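Side-chain contacts in glycerol trinitrate reductase (Agrobacterium tumefaciens, PDB 5EPD), which probably acts as an FMN-dependent, NAD(P)H-linked oxidoreductase of the Old Yellow Enzyme family that reduces glycerol trinitrate, captured here without its FMN: residues 164-167 and 168-172; 178-181 and 182-186; 368-371 and 372-376; 347-351 and 352-356. All blocks are in the same frame, centred on the assembly; numbering follows the deposited sequence.

Contact 1. Residues 164-167 and 168-172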
loop_
_atom_site.group_PDB
_atom_site.type_symbol
_atom_site.label_atom_id
_atom_site.label_comp_id
_atom_site.label_asym_id
_atom_site.label_seq_id
_atom_site.Cartn_x
_atom_site.Cartn_y
_atom_site.Cartn_z
ATOM N N ARG A 164 -19.109 9.847 8.399
ATOM C CA ARG A 164 -19.219 10.624 9.636
ATOM C C ARG A 164 -17.860 11.249 9.974
ATOM O O ARG A 164 -16.824 10.558 9.942
ATOM C CB ARG A 164 -19.669 9.654 10.746
ATOM C CG ARG A 164 -19.584 10.112 12.201
ATOM C CD ARG A 164 -20.052 9.000 13.158
ATOM N NE ARG A 164 -18.994 8.036 13.470
ATOM C CZ ARG A 164 -17.931 8.288 14.252
ATOM N NH1 ARG A 164 -17.732 9.482 14.823
ATOM N NH2 ARG A 164 -17.036 7.350 14.452
ATOM N N ALA A 165 -17.840 12.545 10.284
ATOM C CA ALA A 165 -16.585 13.214 10.649
ATOM C C ALA A 165 -16.120 12.744 12.030
ATOM O O ALA A 165 -16.903 12.755 12.976
ATOM C CB ALA A 165 -16.766 14.723 10.630
ATOM N N LEU A 166 -14.863 12.311 12.151
ATOM C CA LEU A 166 -14.357 11.753 13.418
ATOM C C LEU A 166 -14.263 12.765 14.539
ATOM O O LEU A 166 -13.785 13.877 14.342
ATOM C CB LEU A 166 -12.978 11.159 13.240
ATOM C CG LEU A 166 -13.008 9.818 12.523
ATOM C CD1 LEU A 166 -11.647 9.578 11.859
ATOM C CD2 LEU A 166 -13.409 8.681 13.475
ATOM N N GLU A 167 -14.704 12.359 15.726
ATOM C CA GLU A 167 -14.506 13.157 16.931
ATOM C C GLU A 167 -13.002 13.187 17.201
ATOM O O GLU A 167 -12.319 12.145 17.102
ATOM C CB GLU A 167 -15.252 12.555 18.144
ATOM C CG GLU A 167 -16.758 12.369 17.993
ATOM C CD GLU A 167 -17.474 13.657 17.613
ATOM O OE1 GLU A 167 -16.990 14.759 17.947
ATOM O OE2 GLU A 167 -18.535 13.581 16.967
ATOM N N LEU A 168 -12.497 14.376 17.538
ATOM C CA LEU A 168 -11.102 14.553 17.958
ATOM C C LEU A 168 -10.667 13.442 18.923
ATOM O O LEU A 168 -9.543 12.919 18.834
ATOM C CB LEU A 168 -10.925 15.912 18.639
ATOM C CG LEU A 168 -9.488 16.282 19.018
ATOM C CD1 LEU A 168 -8.761 16.820 17.793
ATOM C CD2 LEU A 168 -9.460 17.309 20.139
ATOM N N GLU A 169 -11.571 13.076 19.830
ATOM C CA GLU A 169 -11.280 12.070 20.852
ATOM C C GLU A 169 -10.932 10.696 20.260
ATOM O O GLU A 169 -10.143 9.968 20.864
ATOM C CB GLU A 169 -12.466 11.917 21.815
ATOM C CG GLU A 169 -12.706 13.102 22.752
ATOM C CD GLU A 169 -13.037 14.403 22.029
ATOM O OE1 GLU A 169 -13.973 14.417 21.190
ATOM O OE2 GLU A 169 -12.350 15.419 22.307
ATOM N N GLU A 170 -11.505 10.344 19.098
ATOM C CA GLU A 170 -11.317 8.984 18.510
ATOM C C GLU A 170 -9.917 8.750 17.872
ATOM O O GLU A 170 -9.455 7.608 17.714
ATOM C CB GLU A 170 -12.397 8.716 17.468
ATOM C CG GLU A 170 -13.823 8.784 18.000
ATOM C CD GLU A 170 -14.864 8.716 16.886
ATOM O OE1 GLU A 170 -15.304 9.786 16.429
ATOM O OE2 GLU A 170 -15.252 7.599 16.448
ATOM N N LEU A 171 -9.240 9.849 17.544
ATOM C CA LEU A 171 -8.062 9.813 16.711
ATOM C C LEU A 171 -6.950 9.000 17.347
ATOM O O LEU A 171 -6.386 8.139 16.691
ATOM C CB LEU A 171 -7.589 11.226 16.377
ATOM C CG LEU A 171 -8.571 12.092 15.575
ATOM C CD1 LEU A 171 -7.870 13.357 15.108
ATOM C CD2 LEU A 171 -9.153 11.350 14.376
ATOM N N ALA A 172 -6.651 9.240 18.620
ATOM C CA ALA A 172 -5.628 8.442 19.308
ATOM C C ALA A 172 -5.922 6.949 19.181
ATOM O O ALA A 172 -5.012 6.135 19.083
ATOM C CB ALA A 172 -5.530 8.830 20.773
#
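The turn that leads from strand 164-165 into helix 171-187 is closed by a salt bridge between R164 and E170, with E170 doubling back onto the backbone of E167. The bridge is two-pronged and end-on: R164 NH1 meets E170 OE1 at 2.9 Å, and R164 NH2 meets E170 OE2 at 2.7 Å. Each oxygen offers its syn lone pair, and the guanidinium and carboxylate planes lie only 22° apart, so the two flat groups meet edge to edge, nearly coplanar, with both bonds near the guanidinium plane. R164 gets there by running extended to CD and then bending at chi3 (84°), which turns its end toward the glutamate.

E170 OE1 has a second donor: E167 N reaches it at 2.7 Å on the anti side, 20° out of the carboxylate plane. One oxygen is thus gripped by two N-H groups, which should fix the rotation of the carboxylate and favour its charged form. In return E170 N bonds to E167 O at 2.8 Å. Because that acceptor is a main-chain oxygen, the pair falls short of a full capping box.

Beside the carboxylate, L166 sets its CD2 methyl 3.7 Å from E170 OE2 and its CD1 methyl 4.0 Å from L171 CD2. R164 and L166 also pack on V140, while L168 and L171 reach Y218. A strand-to-helix turn in which a glutamate side chain folds back to a main-chain N-H three residues earlier is typical of helix N-termini, here at the head of a barrel helix.

Contact 2. Residues 178-181 and 182-186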
loop_
_atom_site.group_PDB
_atom_site.type_symbol
_atom_site.label_atom_id
_atom_site.label_comp_id
_atom_site.label_asym_id
_atom_site.label_seq_id
_atom_site.Cartn_x
_atom_site.Cartn_y
_atom_site.Cartn_z
ATOM N N PHE A 178 -3.337 1.319 14.193
ATOM C CA PHE A 178 -2.139 1.187 13.353
ATOM C C PHE A 178 -0.957 0.637 14.155
ATOM O O PHE A 178 -0.225 -0.250 13.675
ATOM C CB PHE A 178 -1.713 2.515 12.735
ATOM C CG PHE A 178 -2.468 2.890 11.491
ATOM C CD1 PHE A 178 -2.134 2.332 10.261
ATOM C CD2 PHE A 178 -3.488 3.833 11.534
ATOM C CE1 PHE A 178 -2.818 2.698 9.099
ATOM C CE2 PHE A 178 -4.184 4.204 10.382
ATOM C CZ PHE A 178 -3.845 3.642 9.157
ATOM N N ARG A 179 -0.749 1.180 15.357
ATOM C CA ARG A 179 0.356 0.747 16.211
ATOM C C ARG A 179 0.267 -0.757 16.432
ATOM O O ARG A 179 1.233 -1.485 16.249
ATOM C CB ARG A 179 0.335 1.466 17.569
ATOM C CG ARG A 179 1.652 1.333 18.335
ATOM C CD ARG A 179 1.521 1.591 19.837
ATOM N NE ARG A 179 0.326 0.955 20.405
ATOM C CZ ARG A 179 0.235 -0.312 20.833
ATOM N NH1 ARG A 179 1.275 -1.146 20.797
ATOM N NH2 ARG A 179 -0.923 -0.752 21.316
ATOM N N LYS A 180 -0.909 -1.209 16.830
ATOM C CA LYS A 180 -1.146 -2.604 17.130
ATOM C C LYS A 180 -1.048 -3.412 15.826
ATOM O O LYS A 180 -0.460 -4.507 15.804
ATOM C CB LYS A 180 -2.524 -2.724 17.795
ATOM C CG LYS A 180 -2.877 -4.052 18.427
ATOM C CD LYS A 180 -4.404 -4.169 18.519
ATOM C CE LYS A 180 -5.044 -4.634 17.197
ATOM N NZ LYS A 180 -6.342 -3.966 16.872
ATOM N N ALA A 181 -1.576 -2.872 14.728
ATOM C CA ALA A 181 -1.516 -3.598 13.452
ATOM C C ALA A 181 -0.070 -3.822 12.975
ATOM O O ALA A 181 0.227 -4.851 12.385
ATOM C CB ALA A 181 -2.361 -2.924 12.369
ATOM N N ALA A 182 0.822 -2.879 13.246
ATOM C CA ALA A 182 2.238 -3.069 12.938
ATOM C C ALA A 182 2.846 -4.216 13.745
ATOM O O ALA A 182 3.571 -5.032 13.186
ATOM C CB ALA A 182 3.021 -1.794 13.179
ATOM N N ALA A 183 2.557 -4.298 15.043
ATOM C CA ALA A 183 3.120 -5.385 15.871
ATOM C C ALA A 183 2.552 -6.749 15.515
ATOM O O ALA A 183 3.224 -7.757 15.703
ATOM C CB ALA A 183 2.916 -5.100 17.351
ATOM N N ASN A 184 1.306 -6.773 15.033
ATOM C CA ASN A 184 0.694 -7.988 14.472
ATOM C C ASN A 184 1.376 -8.430 13.157
ATOM O O ASN A 184 1.413 -9.627 12.836
ATOM C CB ASN A 184 -0.811 -7.781 14.208
ATOM C CG ASN A 184 -1.629 -7.614 15.483
ATOM O OD1 ASN A 184 -1.156 -7.897 16.581
ATOM N ND2 ASN A 184 -2.868 -7.157 15.338
ATOM N N SER A 185 1.885 -7.460 12.398
ATOM C CA SER A 185 2.564 -7.746 11.149
ATOM C C SER A 185 3.902 -8.397 11.426
ATOM O O SER A 185 4.302 -9.291 10.686
ATOM C CB SER A 185 2.756 -6.476 10.317
ATOM O OG SER A 185 1.505 -5.890 9.994
ATOM N N ILE A 186 4.581 -7.962 12.493
ATOM C CA ILE A 186 5.824 -8.603 12.946
ATOM C C ILE A 186 5.573 -9.989 13.523
ATOM O O ILE A 186 6.339 -10.895 13.242
ATOM C CB ILE A 186 6.578 -7.778 14.004
ATOM C CG1 ILE A 186 6.926 -6.380 13.460
ATOM C CG2 ILE A 186 7.843 -8.506 14.435
ATOM C CD1 ILE A 186 7.559 -6.354 12.079
#
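Residues 178-181 and 182-186 are consecutive turns of helix 171-187, with phi/psi helical throughout and A182, A183, N184 and S185 each bonding back four residues. A182 N to F178 O is 2.9 Å and N184 N to K180 O is 3.0 Å; the rung from A183 N to R179 O is weak, as is that from S185 N to A181 O.

A181 O has a second donor, S185 OG, which reaches it at 2.9 Å, approaching 28° from the carbonyl plane. With OG beside its own backbone N (chi1 -61°), the hydroxyl points back along the helix at the preceding turn, so the buried hydroxyl has a main-chain acceptor.

This helix is the crossover between barrel strands 117-122 and 193-196 of the TIM barrel. F178, A181 and S185 lie against L121, whereas the CB methyls of A182 and A183 meet V236 and E239 of helix 227-240.

On another side, K180 and N184 are one turn apart. The K180 chain, kinked at chi3 (82°), brings CE to 3.8 Å from N184 ND2, the aliphatic carbon rather than the ammonium nitrogen making the approach. N184 CG lies 3.3 Å from K180 O, and the amide nitrogen is directed to I94 O, its hydrogen-bond partner. R179 forms salt bridges with D176 and with E239 of helix 227-240.

Contact 3. Residues 368-371 and 372-376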
loop_
_atom_site.group_PDB
_atom_site.type_symbol
_atom_site.label_atom_id
_atom_site.label_comp_id
_atom_site.label_asym_id
_atom_site.label_seq_id
_atom_site.Cartn_x
_atom_site.Cartn_y
_atom_site.Cartn_z
ATOM N N SER A 368 -11.478 -16.579 -8.333
ATOM C CA SER A 368 -10.849 -17.833 -7.992
ATOM C C SER A 368 -9.391 -17.790 -8.382
ATOM O O SER A 368 -8.848 -16.727 -8.688
ATOM C CB SER A 368 -11.544 -18.930 -8.786
ATOM O OG SER A 368 -11.343 -18.703 -10.177
ATOM N N ALA A 369 -8.778 -18.968 -8.402
ATOM C CA ALA A 369 -7.462 -19.160 -8.993
ATOM C C ALA A 369 -7.325 -18.495 -10.358
ATOM O O ALA A 369 -6.281 -17.965 -10.658
ATOM C CB ALA A 369 -7.161 -20.644 -9.115
ATOM N N ALA A 370 -8.356 -18.537 -11.192
ATOM C CA ALA A 370 -8.216 -18.035 -12.545
ATOM C C ALA A 370 -8.039 -16.511 -12.578
ATOM O O ALA A 370 -8.859 -15.749 -12.047
ATOM C CB ALA A 370 -9.400 -18.453 -13.392
ATOM N N GLY A 371 -6.969 -16.081 -13.227
ATOM C CA GLY A 371 -6.578 -14.659 -13.265
ATOM C C GLY A 371 -5.864 -14.198 -12.003
ATOM O O GLY A 371 -5.798 -12.985 -11.735
ATOM N N TYR A 372 -5.370 -15.181 -11.237
ATOM C CA TYR A 372 -4.716 -14.997 -9.934
ATOM C C TYR A 372 -3.394 -15.804 -9.947
ATOM O O TYR A 372 -2.283 -15.226 -10.106
ATOM C CB TYR A 372 -5.660 -15.453 -8.798
ATOM C CG TYR A 372 -5.212 -15.138 -7.340
ATOM C CD1 TYR A 372 -4.826 -13.862 -6.967
ATOM C CD2 TYR A 372 -5.255 -16.128 -6.330
ATOM C CE1 TYR A 372 -4.448 -13.574 -5.658
ATOM C CE2 TYR A 372 -4.877 -15.846 -5.021
ATOM C CZ TYR A 372 -4.477 -14.560 -4.690
ATOM O OH TYR A 372 -4.093 -14.234 -3.397
ATOM N N THR A 373 -3.523 -17.131 -9.823
ATOM C CA THR A 373 -2.382 -18.035 -9.722
ATOM C C THR A 373 -2.207 -18.906 -10.961
ATOM O O THR A 373 -1.340 -19.765 -10.978
ATOM C CB THR A 373 -2.530 -18.970 -8.518
ATOM O OG1 THR A 373 -3.850 -19.534 -8.515
ATOM C CG2 THR A 373 -2.301 -18.221 -7.235
ATOM N N ASP A 374 -3.002 -18.702 -12.009
ATOM C CA ASP A 374 -2.839 -19.528 -13.234
ATOM C C ASP A 374 -2.128 -18.801 -14.395
ATOM O O ASP A 374 -2.160 -19.243 -15.550
ATOM C CB ASP A 374 -4.194 -20.066 -13.692
ATOM C CG ASP A 374 -5.097 -18.985 -14.226
ATOM O OD1 ASP A 374 -4.816 -17.771 -14.000
ATOM O OD2 ASP A 374 -6.108 -19.352 -14.860
ATOM N N TYR A 375 -1.499 -17.672 -14.094
ATOM C CA TYR A 375 -0.692 -16.985 -15.090
ATOM C C TYR A 375 0.611 -17.773 -15.321
ATOM O O TYR A 375 1.453 -17.874 -14.411
ATOM C CB TYR A 375 -0.361 -15.568 -14.627
ATOM C CG TYR A 375 -1.444 -14.540 -14.868
ATOM C CD1 TYR A 375 -1.672 -14.031 -16.144
ATOM C CD2 TYR A 375 -2.217 -14.055 -13.813
ATOM C CE1 TYR A 375 -2.658 -13.082 -16.359
ATOM C CE2 TYR A 375 -3.182 -13.084 -14.012
ATOM C CZ TYR A 375 -3.410 -12.614 -15.285
ATOM O OH TYR A 375 -4.341 -11.637 -15.480
ATOM N N PRO A 376 0.795 -18.315 -16.538
ATOM C CA PRO A 376 2.029 -19.064 -16.814
ATOM C C PRO A 376 3.325 -18.235 -16.705
ATOM O O PRO A 376 3.326 -17.036 -17.009
ATOM C CB PRO A 376 1.851 -19.468 -18.277
ATOM C CG PRO A 376 1.083 -18.321 -18.866
ATOM C CD PRO A 376 0.063 -18.004 -17.786
HETATM O O HOH W 1 -5.994 -10.803 -13.529
#
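This is a tight turn in the C-terminal tail, beyond helix 346-352, in which residues 372-375 fold back onto 369-371 through main-chain and side-chain bonds. A369 O is its common acceptor: Y372 N reaches it at 3.0 Å from above the carbonyl plane, and T373 N at 3.0 Å within that plane. The backbone makes a type II beta turn over 369-372, and the positive phi of its third residue, G371 (79°), suits a glycine. Just ahead, S368 OG accepts from A370 N at 3.2 Å, an ST turn leading into it.

D374 secures the same loop from the other segment. Its OD1 accepts from G371 N at 2.8 Å, with the donor 37° above the carboxylate plane. The aspartate sits with CG between its backbone N and carbonyl carbon, which aims the carboxylate back at the turn; its second oxygen, OD2, lies 3.4 Å from A370 CA. T373 OG1 meets the A369 CB methyl at 3.5 Å.

Y375 approaches by its ring edge, CE2 being 3.5 Å from G371 O. A water that donates to G371 O also hydrogen-bonds Y375 OH, tying the ring's end to the same carbonyl; N360 N and R48 NH2 add further bonds to Y375 OH and G371 O respectively.

Around the turn, Y372 reaches helix 61-66, stacking its ring with that of Y64 and bonding its hydroxyl to T61, while on the Y375 side the phenol ring rests on I341 and A342 of helix 338-342.

Contact 4. Residues 347-351 and 352-356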
loop_
_atom_site.group_PDB
_atom_site.type_symbol
_atom_site.label_atom_id
_atom_site.label_comp_id
_atom_site.label_asym_id
_atom_site.label_seq_id
_atom_site.Cartn_x
_atom_site.Cartn_y
_atom_site.Cartn_z
ATOM N N VAL A 347 10.598 -10.425 -12.876
ATOM C CA VAL A 347 12.006 -10.075 -12.707
ATOM C C VAL A 347 12.840 -10.733 -13.820
ATOM O O VAL A 347 13.557 -10.051 -14.562
ATOM C CB VAL A 347 12.559 -10.444 -11.303
ATOM C CG1 VAL A 347 14.045 -10.100 -11.199
ATOM C CG2 VAL A 347 11.813 -9.660 -10.246
ATOM N N GLU A 348 12.674 -12.049 -13.947
ATOM C CA GLU A 348 13.429 -12.857 -14.906
ATOM C C GLU A 348 13.208 -12.371 -16.336
ATOM O O GLU A 348 14.165 -12.306 -17.122
ATOM C CB GLU A 348 13.060 -14.350 -14.784
ATOM C CG GLU A 348 13.479 -15.022 -13.463
ATOM C CD GLU A 348 12.508 -14.806 -12.281
ATOM O OE1 GLU A 348 11.565 -13.972 -12.372
ATOM O OE2 GLU A 348 12.690 -15.485 -11.241
ATOM N N ARG A 349 11.959 -12.023 -16.657
ATOM C CA ARG A 349 11.592 -11.567 -18.005
ATOM C C ARG A 349 12.141 -10.176 -18.318
ATOM O O ARG A 349 12.435 -9.867 -19.473
ATOM C CB ARG A 349 10.073 -11.525 -18.182
ATOM C CG ARG A 349 9.402 -12.893 -18.155
ATOM C CD ARG A 349 8.024 -12.789 -18.784
ATOM N NE ARG A 349 7.111 -13.816 -18.299
ATOM C CZ ARG A 349 6.056 -14.264 -18.978
ATOM N NH1 ARG A 349 5.741 -13.770 -20.176
ATOM N NH2 ARG A 349 5.301 -15.213 -18.448
ATOM N N LEU A 350 12.250 -9.327 -17.299
ATOM C CA LEU A 350 12.793 -7.982 -17.487
ATOM C C LEU A 350 14.279 -8.125 -17.775
ATOM O O LEU A 350 14.845 -7.422 -18.637
ATOM C CB LEU A 350 12.526 -7.098 -16.256
ATOM C CG LEU A 350 11.065 -6.654 -16.008
ATOM C CD1 LEU A 350 10.977 -5.939 -14.673
ATOM C CD2 LEU A 350 10.537 -5.752 -17.107
ATOM N N GLN A 351 14.875 -9.093 -17.089
ATOM C CA GLN A 351 16.297 -9.399 -17.228
ATOM C C GLN A 351 16.666 -10.087 -18.538
ATOM O O GLN A 351 17.744 -9.833 -19.062
ATOM C CB GLN A 351 16.809 -10.234 -16.031
ATOM C CG GLN A 351 18.325 -10.113 -15.853
ATOM C CD GLN A 351 18.847 -10.590 -14.498
ATOM O OE1 GLN A 351 18.177 -11.336 -13.794
ATOM N NE2 GLN A 351 20.063 -10.159 -14.135
ATOM N N SER A 352 15.804 -10.958 -19.059
ATOM C CA SER A 352 16.071 -11.709 -20.313
ATOM C C SER A 352 15.565 -10.995 -21.589
ATOM O O SER A 352 15.946 -11.339 -22.712
ATOM C CB SER A 352 15.382 -13.081 -20.226
ATOM O OG SER A 352 13.948 -12.926 -20.196
ATOM N N GLY A 353 14.681 -10.018 -21.412
ATOM C CA GLY A 353 13.908 -9.479 -22.527
ATOM C C GLY A 353 12.669 -10.279 -22.995
ATOM O O GLY A 353 12.047 -9.932 -24.011
ATOM N N ALA A 354 12.262 -11.330 -22.293
ATOM C CA ALA A 354 11.081 -12.057 -22.781
ATOM C C ALA A 354 9.845 -11.139 -22.745
ATOM O O ALA A 354 9.657 -10.374 -21.787
ATOM C CB ALA A 354 10.838 -13.328 -21.975
ATOM N N PRO A 355 9.005 -11.194 -23.797
ATOM C CA PRO A 355 7.827 -10.310 -23.736
ATOM C C PRO A 355 6.921 -10.612 -22.512
ATOM O O PRO A 355 6.956 -11.731 -21.933
ATOM C CB PRO A 355 7.095 -10.575 -25.073
ATOM C CG PRO A 355 8.026 -11.381 -25.931
ATOM C CD PRO A 355 8.988 -12.076 -24.989
ATOM N N LEU A 356 6.138 -9.601 -22.126
ATOM C CA LEU A 356 5.324 -9.663 -20.930
ATOM C C LEU A 356 3.876 -10.018 -21.253
ATOM O O LEU A 356 3.317 -9.607 -22.280
ATOM C CB LEU A 356 5.371 -8.323 -20.193
ATOM C CG LEU A 356 6.722 -7.805 -19.667
ATOM C CD1 LEU A 356 6.439 -6.589 -18.769
ATOM C CD2 LEU A 356 7.537 -8.862 -18.908
HETATM O O HOH W 2 10.917 -7.908 -20.834
#
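A buried arginine in an otherwise surface-lying contact is the striking feature here: R349, on the last turns of helix 346-352, stretches past the helix end to a main-chain oxygen six residues on. R349 NH1 donates to P355 O at 3.0 Å (N-H...O 159°); the oxygen lies at the edge of the guanidinium, in its plane, and the donor lies in the carbonyl plane. An extended run from CG to NE gives it the reach. Along the way R349 CB packs 3.7 Å from L356 CD2, and its CG lies 4.1 Å from the A354 CB methyl, so aliphatic carbons line the path of the chain.

The helix ends at S352, whose N bonds to E348 O at 2.9 Å. G353 then turns away with positive phi (80°), at backbone angles where a side chain would collide with the preceding carbonyl. S352 OG accepts from A354 N at 3.1 Å, an ST turn that holds the exit. A water donates to both R349 O (2.8 Å) and A354 O, bridging the last turn and the chain that leaves it.

R349 NE also forms a salt bridge with D345. Held at NE by a carboxylate and at NH1 by a carbonyl, the guanidinium should be restricted in rotation and probably stays charged although buried; NH1 holds P355 by its carbonyl oxygen, while the aliphatic part of R349 packs on A354 and L356.

Overall arrangement
Contacts 1 to 3 are partly buried, contact 2 being the most interior, and contact 4 lies at the surface. Contact 2, on the barrel-facing part of helix 171-187, relies on the helix's own bonds and small side chains. Contact 1 uses the start of that helix, its centre about 21 Å from that of contact 2, and adds a paired charge interaction at the strand-to-helix entry. Contacts 3 and 4 sit on the opposite side of the molecule from contact 1. Both are built from turns, a serine and a bridging water, but contact 3 uses a carboxylate and contact 4 an arginine. These two also touch: R349 NH2 comes within 3.0 Å of P376 O, linking the end of helix 346-352 to the tail.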